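Local structure of protelomerase (Agrobacterium tumefaciens, 4F43) at residues F36-Q50 with A78-I92. The protein probably resolves replicated chromosome ends by cutting and rejoining DNA strands into covalently closed hairpin telomeres, and binds the hairpin ends it makes. The protein carries 1 engineered substitution. Numbering follows the deposited sequence.
Sequences FIAAMNGMDAKQDMQ and AIREAFGDDHPMLKI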
# COMPACT_ATOMS: atom_id res chain seq x y z
N PHE A 36 2.85 1.53 28.49
CA PHE A 36 3.68 0.34 28.34
C PHE A 36 5.16 0.73 28.35
O PHE A 36 5.94 0.24 29.17
CB PHE A 36 3.33 -0.37 27.04
CG PHE A 36 3.87 -1.76 26.94
CD1 PHE A 36 3.27 -2.80 27.62
CD2 PHE A 36 4.98 -2.03 26.16
CE1 PHE A 36 3.76 -4.08 27.53
CE2 PHE A 36 5.48 -3.32 26.07
CZ PHE A 36 4.86 -4.34 26.75
N ILE A 37 5.52 1.62 27.43
CA ILE A 37 6.88 2.13 27.34
C ILE A 37 7.30 2.80 28.65
O ILE A 37 8.45 2.71 29.07
CB ILE A 37 7.04 3.12 26.17
CG1 ILE A 37 6.62 2.47 24.85
CG2 ILE A 37 8.47 3.64 26.08
CD1 ILE A 37 7.43 1.23 24.50
N ALA A 38 6.34 3.45 29.31
CA ALA A 38 6.59 4.10 30.59
C ALA A 38 6.95 3.08 31.67
O ALA A 38 7.92 3.27 32.40
CB ALA A 38 5.37 4.91 31.02
N ALA A 39 6.18 2.01 31.75
CA ALA A 39 6.41 0.96 32.73
C ALA A 39 7.69 0.19 32.44
O ALA A 39 8.33 -0.34 33.35
CB ALA A 39 5.22 0.01 32.79
N MET A 40 8.07 0.14 31.16
CA MET A 40 9.30 -0.55 30.77
C MET A 40 10.56 0.14 31.28
O MET A 40 11.62 -0.48 31.37
CB MET A 40 9.37 -0.70 29.25
CG MET A 40 8.40 -1.72 28.67
SD MET A 40 8.70 -2.01 26.92
CE MET A 40 10.42 -2.51 26.97
N ASN A 41 10.45 1.42 31.60
CA ASN A 41 11.60 2.20 32.05
C ASN A 41 12.18 1.73 33.38
O ASN A 41 11.52 1.81 34.42
CB ASN A 41 11.23 3.69 32.14
CG ASN A 41 11.18 4.36 30.79
OD1 ASN A 41 12.12 5.06 30.39
ND2 ASN A 41 10.10 4.15 30.06
N GLY A 42 13.41 1.24 33.35
CA GLY A 42 14.11 0.85 34.56
C GLY A 42 14.13 -0.64 34.82
O GLY A 42 14.81 -1.11 35.72
N MET A 43 13.37 -1.39 34.03
CA MET A 43 13.29 -2.84 34.19
C MET A 43 14.59 -3.54 33.80
O MET A 43 15.18 -3.25 32.77
CB MET A 43 12.12 -3.42 33.39
CG MET A 43 10.77 -3.28 34.07
SD MET A 43 9.51 -4.30 33.29
CE MET A 43 8.11 -3.98 34.35
N ASP A 44 15.02 -4.47 34.65
CA ASP A 44 16.20 -5.27 34.38
C ASP A 44 15.88 -6.76 34.46
O ASP A 44 16.66 -7.60 34.00
CB ASP A 44 17.33 -4.91 35.34
CG ASP A 44 16.84 -4.70 36.76
OD1 ASP A 44 17.52 -3.98 37.52
OD2 ASP A 44 15.77 -5.24 37.11
N ALA A 45 14.74 -7.08 35.05
CA ALA A 45 14.28 -8.47 35.14
C ALA A 45 13.30 -8.78 34.02
O ALA A 45 12.47 -7.96 33.66
CB ALA A 45 13.65 -8.73 36.49
N LYS A 46 13.41 -9.99 33.47
CA LYS A 46 12.63 -10.36 32.29
C LYS A 46 11.29 -11.01 32.63
O LYS A 46 10.40 -11.10 31.78
CB LYS A 46 13.46 -11.28 31.39
CG LYS A 46 14.65 -10.57 30.75
CD LYS A 46 15.85 -11.50 30.59
CE LYS A 46 15.60 -12.59 29.55
NZ LYS A 46 16.83 -13.40 29.31
N GLN A 47 11.15 -11.45 33.88
CA GLN A 47 9.89 -12.04 34.34
C GLN A 47 8.81 -10.97 34.40
O GLN A 47 7.65 -11.23 34.08
CB GLN A 47 10.07 -12.68 35.72
CG GLN A 47 11.24 -13.65 35.80
CD GLN A 47 11.38 -14.26 37.18
OE1 GLN A 47 10.41 -14.74 37.76
NE2 GLN A 47 12.60 -14.24 37.72
N ASP A 48 9.20 -9.78 34.83
CA ASP A 48 8.27 -8.66 34.92
C ASP A 48 7.95 -8.10 33.54
O ASP A 48 6.85 -7.60 33.30
CB ASP A 48 8.82 -7.56 35.83
CG ASP A 48 8.91 -8.00 37.28
OD1 ASP A 48 9.99 -8.46 37.70
OD2 ASP A 48 7.89 -7.88 38.00
N MET A 49 8.92 -8.18 32.63
CA MET A 49 8.68 -7.85 31.23
C MET A 49 7.61 -8.79 30.69
O MET A 49 6.64 -8.36 30.07
CB MET A 49 9.96 -8.01 30.41
CG MET A 49 11.10 -7.10 30.81
SD MET A 49 12.54 -7.33 29.75
CE MET A 49 13.69 -6.18 30.48
N GLN A 50 7.81 -10.07 30.95
CA GLN A 50 6.89 -11.11 30.50
C GLN A 50 5.50 -10.90 31.09
O GLN A 50 4.50 -11.13 30.42
CB GLN A 50 7.42 -12.49 30.87
CG GLN A 50 6.62 -13.64 30.27
CD GLN A 50 6.84 -13.76 28.77
OE1 GLN A 50 7.97 -13.69 28.29
NE2 GLN A 50 5.76 -13.95 28.03
N ALA A 78 7.24 0.77 18.65
CA ALA A 78 7.38 1.70 19.77
C ALA A 78 8.59 1.34 20.63
O ALA A 78 9.33 2.21 21.07
CB ALA A 78 6.11 1.72 20.61
N ILE A 79 8.77 0.04 20.86
CA ILE A 79 9.91 -0.45 21.63
C ILE A 79 11.22 -0.16 20.91
O ILE A 79 12.19 0.29 21.52
CB ILE A 79 9.80 -1.96 21.91
CG1 ILE A 79 8.54 -2.28 22.71
CG2 ILE A 79 11.03 -2.46 22.65
CD1 ILE A 79 8.30 -3.76 22.93
N ARG A 80 11.24 -0.41 19.60
CA ARG A 80 12.42 -0.14 18.79
C ARG A 80 12.77 1.35 18.82
O ARG A 80 13.95 1.72 18.83
CB ARG A 80 12.21 -0.59 17.35
CG ARG A 80 12.14 -2.10 17.17
CD ARG A 80 12.03 -2.46 15.70
NE ARG A 80 11.91 -3.90 15.49
CZ ARG A 80 12.94 -4.71 15.27
NH1 ARG A 80 12.73 -6.01 15.09
NH2 ARG A 80 14.17 -4.23 15.23
N GLU A 81 11.75 2.19 18.82
CA GLU A 81 11.95 3.64 18.84
C GLU A 81 12.46 4.11 20.20
O GLU A 81 13.36 4.96 20.27
CB GLU A 81 10.66 4.37 18.49
CG GLU A 81 10.80 5.88 18.44
CD GLU A 81 9.47 6.58 18.20
OE1 GLU A 81 9.48 7.79 17.91
OE2 GLU A 81 8.42 5.92 18.32
N ALA A 82 11.90 3.56 21.27
CA ALA A 82 12.22 4.01 22.62
C ALA A 82 13.57 3.51 23.12
O ALA A 82 14.38 4.29 23.62
CB ALA A 82 11.11 3.61 23.58
N PHE A 83 13.80 2.21 23.00
CA PHE A 83 15.00 1.60 23.57
C PHE A 83 16.03 1.22 22.51
O PHE A 83 17.16 1.70 22.54
CB PHE A 83 14.62 0.38 24.42
CG PHE A 83 13.61 0.68 25.48
CD1 PHE A 83 14.00 1.16 26.72
CD2 PHE A 83 12.26 0.51 25.23
CE1 PHE A 83 13.07 1.44 27.70
CE2 PHE A 83 11.32 0.80 26.21
CZ PHE A 83 11.73 1.26 27.44
N GLY A 84 15.65 0.35 21.59
CA GLY A 84 16.54 -0.06 20.52
C GLY A 84 16.26 -1.45 19.99
O GLY A 84 15.27 -2.08 20.35
N ASP A 85 17.15 -1.93 19.12
CA ASP A 85 17.00 -3.24 18.50
C ASP A 85 17.71 -4.32 19.31
O ASP A 85 17.91 -5.43 18.82
CB ASP A 85 17.56 -3.21 17.07
CG ASP A 85 16.89 -2.18 16.20
OD1 ASP A 85 15.65 -2.01 16.31
OD2 ASP A 85 17.59 -1.53 15.39
N ASP A 86 18.08 -4.00 20.54
CA ASP A 86 18.86 -4.92 21.36
C ASP A 86 18.11 -5.32 22.63
O ASP A 86 18.59 -6.14 23.41
CB ASP A 86 20.20 -4.29 21.74
CG ASP A 86 20.81 -3.50 20.60
OD1 ASP A 86 20.56 -2.27 20.53
OD2 ASP A 86 21.54 -4.09 19.78
N HIS A 87 16.93 -4.73 22.83
CA HIS A 87 16.16 -4.97 24.04
C HIS A 87 15.51 -6.35 24.03
O HIS A 87 14.94 -6.76 23.02
CB HIS A 87 15.11 -3.88 24.22
CG HIS A 87 14.68 -3.68 25.64
ND1 HIS A 87 13.76 -4.50 26.26
CD2 HIS A 87 15.04 -2.76 26.57
CE1 HIS A 87 13.57 -4.10 27.51
NE2 HIS A 87 14.34 -3.04 27.72
N PRO A 88 15.59 -7.07 25.16
CA PRO A 88 15.05 -8.42 25.31
C PRO A 88 13.54 -8.48 25.13
O PRO A 88 12.99 -9.54 24.81
CB PRO A 88 15.42 -8.79 26.75
CG PRO A 88 16.57 -7.92 27.09
CD PRO A 88 16.30 -6.63 26.38
N MET A 89 12.87 -7.35 25.33
CA MET A 89 11.42 -7.27 25.20
C MET A 89 10.98 -7.60 23.78
O MET A 89 9.86 -8.08 23.56
CB MET A 89 10.92 -5.88 25.59
CG MET A 89 9.44 -5.83 25.89
SD MET A 89 9.00 -7.10 27.09
CE MET A 89 7.34 -6.60 27.51
N LEU A 90 11.86 -7.35 22.82
CA LEU A 90 11.59 -7.65 21.42
C LEU A 90 11.45 -9.15 21.20
O LEU A 90 10.82 -9.59 20.24
CB LEU A 90 12.70 -7.08 20.53
CG LEU A 90 12.81 -5.56 20.50
CD1 LEU A 90 14.02 -5.13 19.69
CD2 LEU A 90 11.53 -4.96 19.93
N LYS A 91 12.06 -9.94 22.09
CA LYS A 91 11.95 -11.39 22.01
C LYS A 91 10.76 -11.86 22.84
O LYS A 91 10.33 -13.00 22.74
CB LYS A 91 13.24 -12.05 22.52
CG LYS A 91 14.52 -11.39 22.03
CD LYS A 91 14.55 -11.31 20.51
CE LYS A 91 15.72 -10.45 20.04
NZ LYS A 91 15.71 -10.26 18.57
N ILE A 92 10.24 -10.95 23.66
CA ILE A 92 9.09 -11.24 24.50
C ILE A 92 7.82 -10.69 23.87
O ILE A 92 6.81 -11.39 23.77
CB ILE A 92 9.26 -10.63 25.90
CG1 ILE A 92 10.50 -11.22 26.59
CG2 ILE A 92 8.02 -10.86 26.74
CD1 ILE A 92 10.77 -10.63 27.96
O HOH W 1 13.93 -0.91 30.43
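Two helix-loop-helix units pack against each other in the helical N-terminal part of the chain, where three methionines, Met40, Met49 and Met89, fill the seam between helices 28-40 and 46-59 on one hand and helices 65-82 and 89-92 on the other. Met40 meets Ile79, Phe83, His87 and Met89. Its chain runs extended and then bends at the thioether (chi3 57°), which places Met40 CE 3.5 Å from Phe83 CE2 and also against His87 CE1, while Met40 SD makes an oblique Met-aromatic contact with the Phe83 ring. Met49, by contrast, stays straight beyond CG and brings its own methyl, CE, to the same His87 CE1 atom at 3.6 Å. Met89 approaches from the 78-92 side with a bend at chi2 (52°); its SD rests 3.6 Å from Met49 CB, and its methyl reaches the Phe36 ring, which also packs edge-to-face with Tyr75. At the flanks, Ile37 CG2 sits against Ala82 CB at 3.6 Å, and Ile92 CD1 lies 3.7 Å from Met49 CB, the two side chains crossing at about a right angle. His87 ND1 accepts a hydrogen bond from Met89 N, close to the ring plane (3.1 Å), a capping bond at the start of the short, weakly bonded helix 89-92; NE2 has only a weak, long contact with a water that donates to Met40 O. Direct side-chain cohesion across the seam is thus chiefly apolar, and flexible thioethers fit themselves around three rings, of which His87 is the one whose rotation the capping bond should restrain.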